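Local coordinates for protein putative retaining b-glycosidase (PDB 5A95) that probably hydrolyses mixed-linkage beta-glucans as a retaining glycoside hydrolase of family 5, its specificity governed by its quaternary structure, at residues V317-M320 against Q321-V325; N269-K272 against L273-E276; V109-K113 against L114-V118; D309-Y312 against G313-V317. The protein carries 1 engineered substitution. All blocks are in the same frame, centred on the assembly; numbering follows the deposited sequence.

Contact 1. Residues V317-M320 against Q321-V325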
loop_
_atom_site.group_PDB
_atom_site.type_symbol
_atom_site.label_atom_id
_atom_site.label_comp_id
_atom_site.label_asym_id
_atom_site.label_seq_id
_atom_site.Cartn_x
_atom_site.Cartn_y
_atom_site.Cartn_z
ATOM N N VAL A 317 7.579 -13.265 -38.809
ATOM C CA VAL A 317 7.866 -12.120 -39.646
ATOM C C VAL A 317 6.851 -11.984 -40.799
ATOM O O VAL A 317 6.353 -10.896 -41.058
ATOM C CB VAL A 317 9.320 -12.172 -40.156
ATOM C CG1 VAL A 317 9.571 -11.186 -41.274
ATOM C CG2 VAL A 317 10.265 -11.893 -38.994
ATOM N N LYS A 318 6.539 -13.087 -41.464
ATOM C CA LYS A 318 5.543 -13.081 -42.540
ATOM C C LYS A 318 4.205 -12.591 -42.005
ATOM O O LYS A 318 3.539 -11.769 -42.615
ATOM C CB LYS A 318 5.405 -14.491 -43.139
ATOM C CG LYS A 318 4.380 -14.623 -44.253
ATOM C CD LYS A 318 4.599 -15.883 -45.094
ATOM C CE LYS A 318 3.752 -15.863 -46.366
ATOM N NZ LYS A 318 2.654 -16.828 -46.232
ATOM N N TYR A 319 3.810 -13.112 -40.856
ATOM C CA TYR A 319 2.545 -12.721 -40.242
ATOM C C TYR A 319 2.539 -11.239 -39.852
ATOM O O TYR A 319 1.596 -10.504 -40.194
ATOM C CB TYR A 319 2.242 -13.618 -39.035
ATOM C CG TYR A 319 0.946 -13.302 -38.388
ATOM C CD1 TYR A 319 -0.235 -13.712 -38.978
ATOM C CD2 TYR A 319 0.893 -12.550 -37.223
ATOM C CE1 TYR A 319 -1.457 -13.367 -38.430
ATOM C CE2 TYR A 319 -0.326 -12.188 -36.665
ATOM C CZ TYR A 319 -1.496 -12.624 -37.255
ATOM O OH TYR A 319 -2.671 -12.249 -36.712
ATOM N N MET A 320 3.567 -10.780 -39.146
ATOM C CA MET A 320 3.590 -9.383 -38.749
ATOM C C MET A 320 3.617 -8.453 -39.964
ATOM O O MET A 320 2.990 -7.390 -39.943
ATOM C CB MET A 320 4.770 -9.078 -37.842
ATOM C CG MET A 320 4.690 -9.743 -36.474
ATOM S SD MET A 320 5.991 -9.256 -35.338
ATOM C CE MET A 320 7.444 -9.759 -36.239
ATOM N N GLN A 321 4.360 -8.828 -40.988
ATOM C CA GLN A 321 4.489 -7.952 -42.164
ATOM C C GLN A 321 3.153 -7.842 -42.883
ATOM O O GLN A 321 2.799 -6.754 -43.323
ATOM C CB GLN A 321 5.668 -8.407 -43.088
ATOM C CG GLN A 321 7.047 -8.110 -42.437
ATOM C CD GLN A 321 8.316 -8.433 -43.257
ATOM O OE1 GLN A 321 8.313 -9.306 -44.151
ATOM N NE2 GLN A 321 9.444 -7.763 -42.894
ATOM N N LYS A 322 2.389 -8.935 -42.959
ATOM C CA LYS A 322 1.036 -8.914 -43.526
ATOM C C LYS A 322 0.103 -7.967 -42.765
ATOM O O LYS A 322 -0.691 -7.249 -43.369
ATOM C CB LYS A 322 0.422 -10.322 -43.537
ATOM C CG LYS A 322 -0.986 -10.324 -44.090
ATOM C CD LYS A 322 -1.501 -11.715 -44.342
ATOM C CE LYS A 322 -2.845 -11.618 -45.057
ATOM N NZ LYS A 322 -3.479 -12.944 -45.232
ATOM N N LYS A 323 0.201 -7.992 -41.443
ATOM C CA LYS A 323 -0.667 -7.237 -40.553
ATOM C C LYS A 323 -0.155 -5.805 -40.323
ATOM O O LYS A 323 -0.893 -5.001 -39.795
ATOM C CB LYS A 323 -0.826 -7.972 -39.186
ATOM C CG LYS A 323 -1.308 -9.437 -39.197
ATOM C CD LYS A 323 -2.719 -9.613 -39.713
ATOM C CE LYS A 323 -3.758 -8.944 -38.819
ATOM N NZ LYS A 323 -5.138 -9.368 -39.167
ATOM N N GLY A 324 1.087 -5.503 -40.718
ATOM C CA GLY A 324 1.729 -4.230 -40.437
ATOM C C GLY A 324 2.119 -3.995 -38.993
ATOM O O GLY A 324 2.247 -2.845 -38.580
ATOM N N VAL A 325 2.351 -5.080 -38.249
ATOM C CA VAL A 325 2.635 -5.064 -36.816
ATOM C C VAL A 325 4.076 -4.619 -36.559
ATOM O O VAL A 325 5.001 -5.046 -37.236
ATOM C CB VAL A 325 2.319 -6.457 -36.233
ATOM C CG1 VAL A 325 2.882 -6.631 -34.836
ATOM C CG2 VAL A 325 0.795 -6.662 -36.202
#

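Contact 2. Residues N269-K272 against L273-E276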
loop_
_atom_site.group_PDB
_atom_site.type_symbol
_atom_site.label_atom_id
_atom_site.label_comp_id
_atom_site.label_asym_id
_atom_site.label_seq_id
_atom_site.Cartn_x
_atom_site.Cartn_y
_atom_site.Cartn_z
ATOM N N ASN A 269 -1.984 -22.802 -39.425
ATOM C CA ASN A 269 -2.463 -23.036 -38.078
ATOM C C ASN A 269 -1.867 -22.043 -37.076
ATOM O O ASN A 269 -2.571 -21.574 -36.174
ATOM C CB ASN A 269 -2.234 -24.485 -37.646
ATOM C CG ASN A 269 -3.049 -25.470 -38.461
ATOM O OD1 ASN A 269 -4.063 -25.124 -39.052
ATOM N ND2 ASN A 269 -2.580 -26.688 -38.514
ATOM N N PHE A 270 -0.590 -21.699 -37.242
ATOM C CA PHE A 270 -0.015 -20.634 -36.415
ATOM C C PHE A 270 -0.674 -19.278 -36.712
ATOM O O PHE A 270 -1.019 -18.537 -35.787
ATOM C CB PHE A 270 1.482 -20.518 -36.570
ATOM C CG PHE A 270 2.242 -21.493 -35.728
ATOM C CD1 PHE A 270 2.350 -21.275 -34.359
ATOM C CD2 PHE A 270 2.845 -22.627 -36.274
ATOM C CE1 PHE A 270 3.021 -22.188 -33.548
ATOM C CE2 PHE A 270 3.545 -23.516 -35.471
ATOM C CZ PHE A 270 3.620 -23.295 -34.111
ATOM N N PHE A 271 -0.852 -18.949 -37.985
ATOM C CA PHE A 271 -1.423 -17.644 -38.319
ATOM C C PHE A 271 -2.823 -17.530 -37.731
ATOM O O PHE A 271 -3.208 -16.461 -37.233
ATOM C CB PHE A 271 -1.515 -17.442 -39.835
ATOM C CG PHE A 271 -0.189 -17.345 -40.561
ATOM C CD1 PHE A 271 1.016 -17.198 -39.899
ATOM C CD2 PHE A 271 -0.162 -17.403 -41.934
ATOM C CE1 PHE A 271 2.209 -17.100 -40.588
ATOM C CE2 PHE A 271 1.039 -17.313 -42.653
ATOM C CZ PHE A 271 2.219 -17.131 -41.975
ATOM N N LYS A 272 -3.608 -18.606 -37.805
ATOM C CA LYS A 272 -4.960 -18.558 -37.304
ATOM C C LYS A 272 -4.980 -18.345 -35.776
ATOM O O LYS A 272 -5.723 -17.530 -35.255
ATOM C CB LYS A 272 -5.742 -19.832 -37.677
ATOM C CG LYS A 272 -7.160 -19.852 -37.103
ATOM C CD LYS A 272 -8.204 -20.641 -37.874
ATOM C CE LYS A 272 -9.551 -19.895 -37.946
ATOM N NZ LYS A 272 -9.920 -18.996 -36.795
ATOM N N LEU A 273 -4.161 -19.109 -35.070
ATOM C CA LEU A 273 -4.103 -18.970 -33.631
ATOM C C LEU A 273 -3.590 -17.590 -33.218
ATOM O O LEU A 273 -4.106 -16.984 -32.270
ATOM C CB LEU A 273 -3.252 -20.085 -33.016
ATOM C CG LEU A 273 -3.932 -21.437 -32.997
ATOM C CD1 LEU A 273 -2.946 -22.542 -32.715
ATOM C CD2 LEU A 273 -5.032 -21.455 -31.966
ATOM N N TRP A 274 -2.574 -17.093 -33.910
ATOM C CA TRP A 274 -2.090 -15.748 -33.631
ATOM C C TRP A 274 -3.161 -14.695 -33.882
ATOM O O TRP A 274 -3.358 -13.793 -33.076
ATOM C CB TRP A 274 -0.832 -15.426 -34.433
ATOM C CG TRP A 274 0.372 -16.226 -34.033
ATOM C CD1 TRP A 274 0.606 -16.827 -32.828
ATOM C CD2 TRP A 274 1.540 -16.487 -34.835
ATOM N NE1 TRP A 274 1.811 -17.482 -32.854
ATOM C CE2 TRP A 274 2.417 -17.286 -34.062
ATOM C CE3 TRP A 274 1.897 -16.180 -36.153
ATOM C CZ2 TRP A 274 3.637 -17.736 -34.553
ATOM C CZ3 TRP A 274 3.094 -16.617 -36.631
ATOM C CH2 TRP A 274 3.961 -17.396 -35.831
ATOM N N ASP A 275 -3.898 -14.839 -34.972
ATOM C CA ASP A 275 -4.915 -13.848 -35.251
ATOM C C ASP A 275 -6.023 -13.894 -34.201
ATOM O O ASP A 275 -6.535 -12.834 -33.800
ATOM C CB ASP A 275 -5.456 -13.998 -36.671
ATOM C CG ASP A 275 -5.895 -12.679 -37.251
ATOM O OD1 ASP A 275 -5.073 -11.963 -37.856
ATOM O OD2 ASP A 275 -7.068 -12.363 -37.070
ATOM N N GLU A 276 -6.359 -15.085 -33.714
ATOM C CA GLU A 276 -7.425 -15.218 -32.740
ATOM C C GLU A 276 -7.128 -14.501 -31.434
ATOM O O GLU A 276 -7.991 -13.830 -30.877
ATOM C CB GLU A 276 -7.698 -16.712 -32.450
ATOM C CG GLU A 276 -8.436 -17.403 -33.585
ATOM C CD GLU A 276 -8.667 -18.886 -33.366
ATOM O OE1 GLU A 276 -8.261 -19.433 -32.324
ATOM O OE2 GLU A 276 -9.290 -19.498 -34.259
#

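Contact 3. Residues V109-K113 against L114-V118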
loop_
_atom_site.group_PDB
_atom_site.type_symbol
_atom_site.label_atom_id
_atom_site.label_comp_id
_atom_site.label_asym_id
_atom_site.label_seq_id
_atom_site.Cartn_x
_atom_site.Cartn_y
_atom_site.Cartn_z
ATOM N N VAL A 109 12.942 -3.565 -9.393
ATOM C CA VAL A 109 13.992 -3.744 -8.378
ATOM C C VAL A 109 15.189 -2.836 -8.687
ATOM O O VAL A 109 15.872 -2.384 -7.783
ATOM C CB VAL A 109 14.417 -5.225 -8.271
ATOM C CG1 VAL A 109 15.148 -5.695 -9.513
ATOM C CG2 VAL A 109 15.241 -5.488 -6.997
ATOM N N SER A 110 15.454 -2.615 -9.963
ATOM C CA SER A 110 16.566 -1.772 -10.443
ATOM C C SER A 110 16.258 -0.278 -10.276
ATOM O O SER A 110 17.139 0.505 -9.896
ATOM C CB SER A 110 16.845 -2.119 -11.905
ATOM O OG SER A 110 18.006 -1.474 -12.352
ATOM N N TRP A 111 15.015 0.102 -10.553
ATOM C CA TRP A 111 14.493 1.420 -10.255
ATOM C C TRP A 111 14.789 1.734 -8.790
ATOM O O TRP A 111 15.300 2.811 -8.463
ATOM C CB TRP A 111 12.989 1.436 -10.574
ATOM C CG TRP A 111 12.244 2.682 -10.294
ATOM C CD1 TRP A 111 11.289 2.863 -9.325
ATOM C CD2 TRP A 111 12.275 3.903 -11.038
ATOM N NE1 TRP A 111 10.742 4.105 -9.406
ATOM C CE2 TRP A 111 11.331 4.774 -10.447
ATOM C CE3 TRP A 111 12.995 4.346 -12.143
ATOM C CZ2 TRP A 111 11.118 6.070 -10.914
ATOM C CZ3 TRP A 111 12.748 5.625 -12.617
ATOM C CH2 TRP A 111 11.846 6.471 -12.001
ATOM N N ARG A 112 14.452 0.811 -7.895
ATOM C CA ARG A 112 14.716 1.031 -6.472
ATOM C C ARG A 112 16.213 1.040 -6.153
ATOM O O ARG A 112 16.669 1.858 -5.368
ATOM C CB ARG A 112 13.991 -0.007 -5.609
ATOM C CG ARG A 112 12.487 0.167 -5.578
ATOM C CD ARG A 112 11.824 -0.826 -4.653
ATOM N NE ARG A 112 11.918 -2.211 -5.098
ATOM C CZ ARG A 112 11.091 -2.783 -5.966
ATOM N NH1 ARG A 112 10.146 -2.063 -6.541
ATOM N NH2 ARG A 112 11.227 -4.057 -6.296
ATOM N N LYS A 113 16.983 0.119 -6.750
ATOM C CA LYS A 113 18.393 -0.014 -6.405
ATOM C C LYS A 113 19.200 1.216 -6.800
ATOM O O LYS A 113 19.994 1.732 -6.001
ATOM C CB LYS A 113 18.983 -1.287 -7.025
ATOM C CG LYS A 113 20.408 -1.573 -6.571
ATOM C CD LYS A 113 20.914 -2.923 -7.042
ATOM C CE LYS A 113 22.248 -3.282 -6.391
ATOM N NZ LYS A 113 22.734 -4.597 -6.895
ATOM N N LEU A 114 19.039 1.653 -8.044
ATOM C CA LEU A 114 19.690 2.881 -8.490
ATOM C C LEU A 114 19.048 4.114 -7.875
ATOM O O LEU A 114 19.723 5.107 -7.592
ATOM C CB LEU A 114 19.674 2.992 -10.010
ATOM C CG LEU A 114 20.533 1.988 -10.752
ATOM C CD1 LEU A 114 20.313 2.098 -12.272
ATOM C CD2 LEU A 114 21.984 2.264 -10.383
ATOM N N GLY A 115 17.742 4.027 -7.655
ATOM C CA GLY A 115 16.940 5.146 -7.213
ATOM C C GLY A 115 16.400 5.940 -8.390
ATOM O O GLY A 115 17.073 6.054 -9.418
ATOM N N PRO A 116 15.191 6.502 -8.258
ATOM C CA PRO A 116 14.618 7.279 -9.347
ATOM C C PRO A 116 15.523 8.346 -9.948
ATOM O O PRO A 116 15.603 8.444 -11.160
ATOM C CB PRO A 116 13.353 7.888 -8.711
ATOM C CG PRO A 116 12.940 6.841 -7.752
ATOM C CD PRO A 116 14.227 6.315 -7.157
ATOM N N ASP A 117 16.171 9.149 -9.110
ATOM C CA ASP A 117 16.918 10.274 -9.624
ATOM C C ASP A 117 18.040 9.801 -10.536
ATOM O O ASP A 117 18.248 10.337 -11.625
ATOM C CB ASP A 117 17.542 11.124 -8.495
ATOM C CG ASP A 117 16.519 11.872 -7.645
ATOM O OD1 ASP A 117 15.310 11.841 -7.945
ATOM O OD2 ASP A 117 16.988 12.528 -6.677
ATOM N N VAL A 118 18.786 8.804 -10.075
ATOM C CA VAL A 118 19.880 8.255 -10.850
ATOM C C VAL A 118 19.375 7.508 -12.095
ATOM O O VAL A 118 19.955 7.618 -13.196
ATOM C CB VAL A 118 20.753 7.353 -9.963
ATOM C CG1 VAL A 118 21.718 6.498 -10.777
ATOM C CG2 VAL A 118 21.533 8.226 -8.981
#

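Contact 4. Residues D309-Y312 against G313-V317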
loop_
_atom_site.group_PDB
_atom_site.type_symbol
_atom_site.label_atom_id
_atom_site.label_comp_id
_atom_site.label_asym_id
_atom_site.label_seq_id
_atom_site.Cartn_x
_atom_site.Cartn_y
_atom_site.Cartn_z
ATOM N N ASP A 309 12.662 -24.697 -33.411
ATOM C CA ASP A 309 13.684 -25.131 -34.364
ATOM C C ASP A 309 14.160 -24.064 -35.359
ATOM O O ASP A 309 15.105 -24.303 -36.129
ATOM C CB ASP A 309 13.258 -26.419 -35.114
ATOM C CG ASP A 309 12.045 -26.259 -36.006
ATOM O OD1 ASP A 309 11.658 -25.118 -36.337
ATOM O OD2 ASP A 309 11.511 -27.301 -36.438
ATOM N N GLY A 310 13.512 -22.901 -35.324
ATOM C CA GLY A 310 13.833 -21.800 -36.226
ATOM C C GLY A 310 12.762 -21.486 -37.232
ATOM O O GLY A 310 12.726 -20.373 -37.751
ATOM N N SER A 311 11.859 -22.438 -37.502
ATOM C CA SER A 311 10.763 -22.186 -38.435
ATOM C C SER A 311 9.859 -21.049 -37.990
ATOM O O SER A 311 9.209 -20.408 -38.800
ATOM C CB SER A 311 9.961 -23.486 -38.689
ATOM O OG SER A 311 9.484 -24.025 -37.470
ATOM N N TYR A 312 9.813 -20.794 -36.695
ATOM C CA TYR A 312 9.047 -19.667 -36.184
ATOM C C TYR A 312 9.476 -18.322 -36.725
ATOM O O TYR A 312 8.627 -17.444 -36.896
ATOM C CB TYR A 312 9.145 -19.657 -34.686
ATOM C CG TYR A 312 8.830 -18.375 -33.949
ATOM C CD1 TYR A 312 7.546 -18.030 -33.599
ATOM C CD2 TYR A 312 9.867 -17.563 -33.522
ATOM C CE1 TYR A 312 7.296 -16.905 -32.835
ATOM C CE2 TYR A 312 9.640 -16.464 -32.743
ATOM C CZ TYR A 312 8.353 -16.133 -32.395
ATOM O OH TYR A 312 8.163 -15.038 -31.593
ATOM N N GLY A 313 10.775 -18.118 -36.966
ATOM C CA GLY A 313 11.233 -16.805 -37.376
ATOM C C GLY A 313 10.530 -16.331 -38.645
ATOM O O GLY A 313 9.888 -15.277 -38.675
ATOM N N PRO A 314 10.645 -17.126 -39.723
ATOM C CA PRO A 314 9.994 -16.718 -40.958
ATOM C C PRO A 314 8.483 -16.584 -40.810
ATOM O O PRO A 314 7.885 -15.719 -41.425
ATOM C CB PRO A 314 10.394 -17.826 -41.947
ATOM C CG PRO A 314 11.744 -18.298 -41.437
ATOM C CD PRO A 314 11.646 -18.193 -39.928
ATOM N N ARG A 315 7.891 -17.456 -39.999
ATOM C CA ARG A 315 6.444 -17.402 -39.787
ATOM C C ARG A 315 5.997 -16.114 -39.115
ATOM O O ARG A 315 5.076 -15.445 -39.601
ATOM C CB ARG A 315 5.953 -18.561 -38.948
ATOM C CG ARG A 315 5.868 -19.849 -39.656
ATOM C CD ARG A 315 4.965 -20.828 -38.918
ATOM N NE ARG A 315 5.114 -22.047 -39.657
ATOM C CZ ARG A 315 5.692 -23.156 -39.223
ATOM N NH1 ARG A 315 6.168 -23.211 -38.021
ATOM N NH2 ARG A 315 5.774 -24.203 -40.034
ATOM N N ILE A 316 6.623 -15.763 -37.999
ATOM C CA ILE A 316 6.198 -14.582 -37.269
ATOM C C ILE A 316 6.468 -13.299 -38.066
ATOM O O ILE A 316 5.674 -12.361 -38.052
ATOM C CB ILE A 316 6.788 -14.543 -35.841
ATOM C CG1 ILE A 316 6.085 -13.514 -34.962
ATOM C CG2 ILE A 316 8.285 -14.255 -35.812
ATOM C CD1 ILE A 316 4.625 -13.751 -34.746
ATOM N N VAL A 317 7.579 -13.265 -38.809
ATOM C CA VAL A 317 7.866 -12.120 -39.646
ATOM C C VAL A 317 6.851 -11.984 -40.799
ATOM O O VAL A 317 6.353 -10.896 -41.058
ATOM C CB VAL A 317 9.320 -12.172 -40.156
ATOM C CG1 VAL A 317 9.571 -11.186 -41.274
ATOM C CG2 VAL A 317 10.265 -11.893 -38.994
HETATM O O HOH W 1 7.025 -25.902 -37.705
#

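Contact 1. Residues V317-M320 against Q321-V325
Val317 and Gln321, one helical turn apart, run alongside each other: Val317 CG1 rests 3.6 Å from Gln321 CD. The valine's first torsion (chi1 167°) sets CG1 anti to the backbone N, on the side of its carbonyl, where the extended glutamine chain runs past. Their backbones are joined by the bond from Gln321 N to Val317 O, and Lys318 O in turn accepts from Lys322 N at 3.1 Å. At Tyr319 the contact becomes one of ring and aliphatic chain. The first torsion of Lys323 (chi1 -55°) brings its CG over one face of the Tyr319 ring, 3.9 Å from the centroid and 18° off the normal, offset toward the rim: a CH-pi contact. Bends at chi2 and chi3 then steer CD, CE and NZ past the phenol toward Asp275 of helix 267-279. In the conformer given, that aspartate takes a hydrogen bond from Tyr319 OH and a salt bridge from Lys323 NZ, which also pairs with Asp283, so the pair is anchored at its far end as well. Met320 meets Val325 crosswise, with Met320 CB 3.9 Å from Val325 CB; beyond them Ala289 and Val287 of strand 287-289 touch this apolar side. Met320 O accepts from Val325 N at 2.9 Å. A weak bond links Gly324 N to Gln321 O at 3.4 Å. With Gly324 at positive phi, these two bonds define a Schellman motif, which ends helix 312-323 and turns the chain into strand 326-329 of the beta-alpha-beta unit.

Contact 2. Residues N269-K272 against L273-E276
Four successive i to i+4 bonds tie residues 269-272 to 273-276 as one continuous helix, among them Trp274 N to Phe270 O at 2.8 Å with an N-H...O angle of 168°. The indole of Trp274 is the centre of the side-chain contact. Phe270 CB stands over the face of its six-membered ring, 4.0 Å from the centroid and 8° off the normal, a well-centred CH-pi contact. Phe270 O lies over a face too, near the rim, with Trp274 CG 3.2 Å away. The two rings themselves meet obliquely, their planes at 40°, and the nearest ring atoms are Phe270 CD1 and Trp274 CZ2 at 3.8 Å. Phe271 is approached differently: Trp274 CZ3 arrives at the edge of its ring, in plane, 3.9 Å from Phe271 CD1. On the exposed side Lys272 leaves with CG anti to the backbone N, and bends at chi3 and chi4 curl the chain so that Lys272 NZ reaches Glu276 OE2 at 2.7 Å. The salt bridge uses the anti lone pair of OE2, which points clear of OE1. Asp275 faces the neighbouring helix 312-323, and Trp274 packs on Arg315 and Ile316 of that helix. Helix 267-279 follows strand 250-252 and precedes strand 287-289, forming one beta-alpha-beta unit of the family 5 (beta/alpha)8 barrel, with an i to i+4 Lys-Glu pair on its outer surface.

Contact 3. Residues V109-K113 against L114-V118
Helix 108-114 ends where Leu114 N bonds to Ser110 O at 2.9 Å, a nearly straight link; the next donor, Gly115 N, reaches Trp111 O at 2.8 Å but at a weak 127°. Gly115 then leaves helical geometry with positive phi (89°), where the chain turns between the helices, and occupies the N-cap position of helix 116-133, which opens with Pro116. The segments thus form a turn at Gly115 between helices 108-114 and 116-133 of the family 5 (beta/alpha)8 barrel, and a tryptophan-proline contact spans it. Trp111 CG lies anti to the backbone N (chi1 178°), a torsion that carries the indole to Pro116, which lies over one face of it. Pro116 CA is 4.0 Å from the centroid of the six-membered ring of Trp111 in a CH-pi contact, and Pro116 CB sits 3.6 Å from Trp111 CZ2. Phe167 and Trp141 meet the Trp111 indole edge-to-face. Ser110 OG bonds Asp75 and Arg112 NH1 forms a salt bridge with Glu163, while Trp31 of the second subunit packs on Val109, Ser110 and Lys113.

Contact 4. Residues D309-Y312 against G313-V317
Backbone bonds carry the chain from the loop into the helix as Gly313 N donates to Gly310 O at 3.1 Å and Ile316 N to Tyr312 O at 2.8 Å. The first is bent, its donor standing well above the carbonyl plane, whereas the second is nearly straight at 172°; between them, Arg315 N to Ser311 O is weak at 3.4 Å. Side-chain polar bonds order the loop before the helix. Asp309 OD1 accepts from both Ser311 N at 2.9 Å and Ser311 OG at 2.7 Å, the former closing an Asx turn and the latter using the syn lone pair. With chi1 at 56°, Ser311 OG sits between its own backbone N and carbonyl carbon, from where it can serve the aspartate. A water donates to Ser311 OG and accepts from Arg315 NH1 at 2.8 Å in the guanidinium plane, bridging loop and helix. Apolar contact is made by Tyr312 and Ile316: Ile316 CG2 lies over one face of the Tyr312 ring, 4.0 Å from its centroid, in a CH-pi contact. Tyr312 OH is bonded to Pro255 O and Gly293 N, and Arg315 NE to Asp267 in a salt bridge. The loop follows strand 287-289, and helix 312-323, leading to strand 326-329, starts between helix 267-279, with Trp274 on Tyr312 and Phe270 on Arg315, and helix 350-363, whose Phe354 packs on Pro314 and Val317.

Along the chain the order is contact 3, contact 2, contact 4, contact 1. Contacts 4 and 1 share Val317 and lie about 12 Å apart between centres, describing the start and end of helix 312-323. Contact 2, on helix 267-279, is about 12 and 14 Å between centres from contacts 1 and 4 and touches both, so the two helices pack alongside each other over most of helix 312-323. Contact 3 lies on the opposite side of the chain's centre, about 37 to 40 Å away between centres. Contacts 1, 2 and 4 therefore tie together two adjacent helices of the barrel's outer layer, while contact 3 borders the second subunit, consistent with a place in the assembly interface.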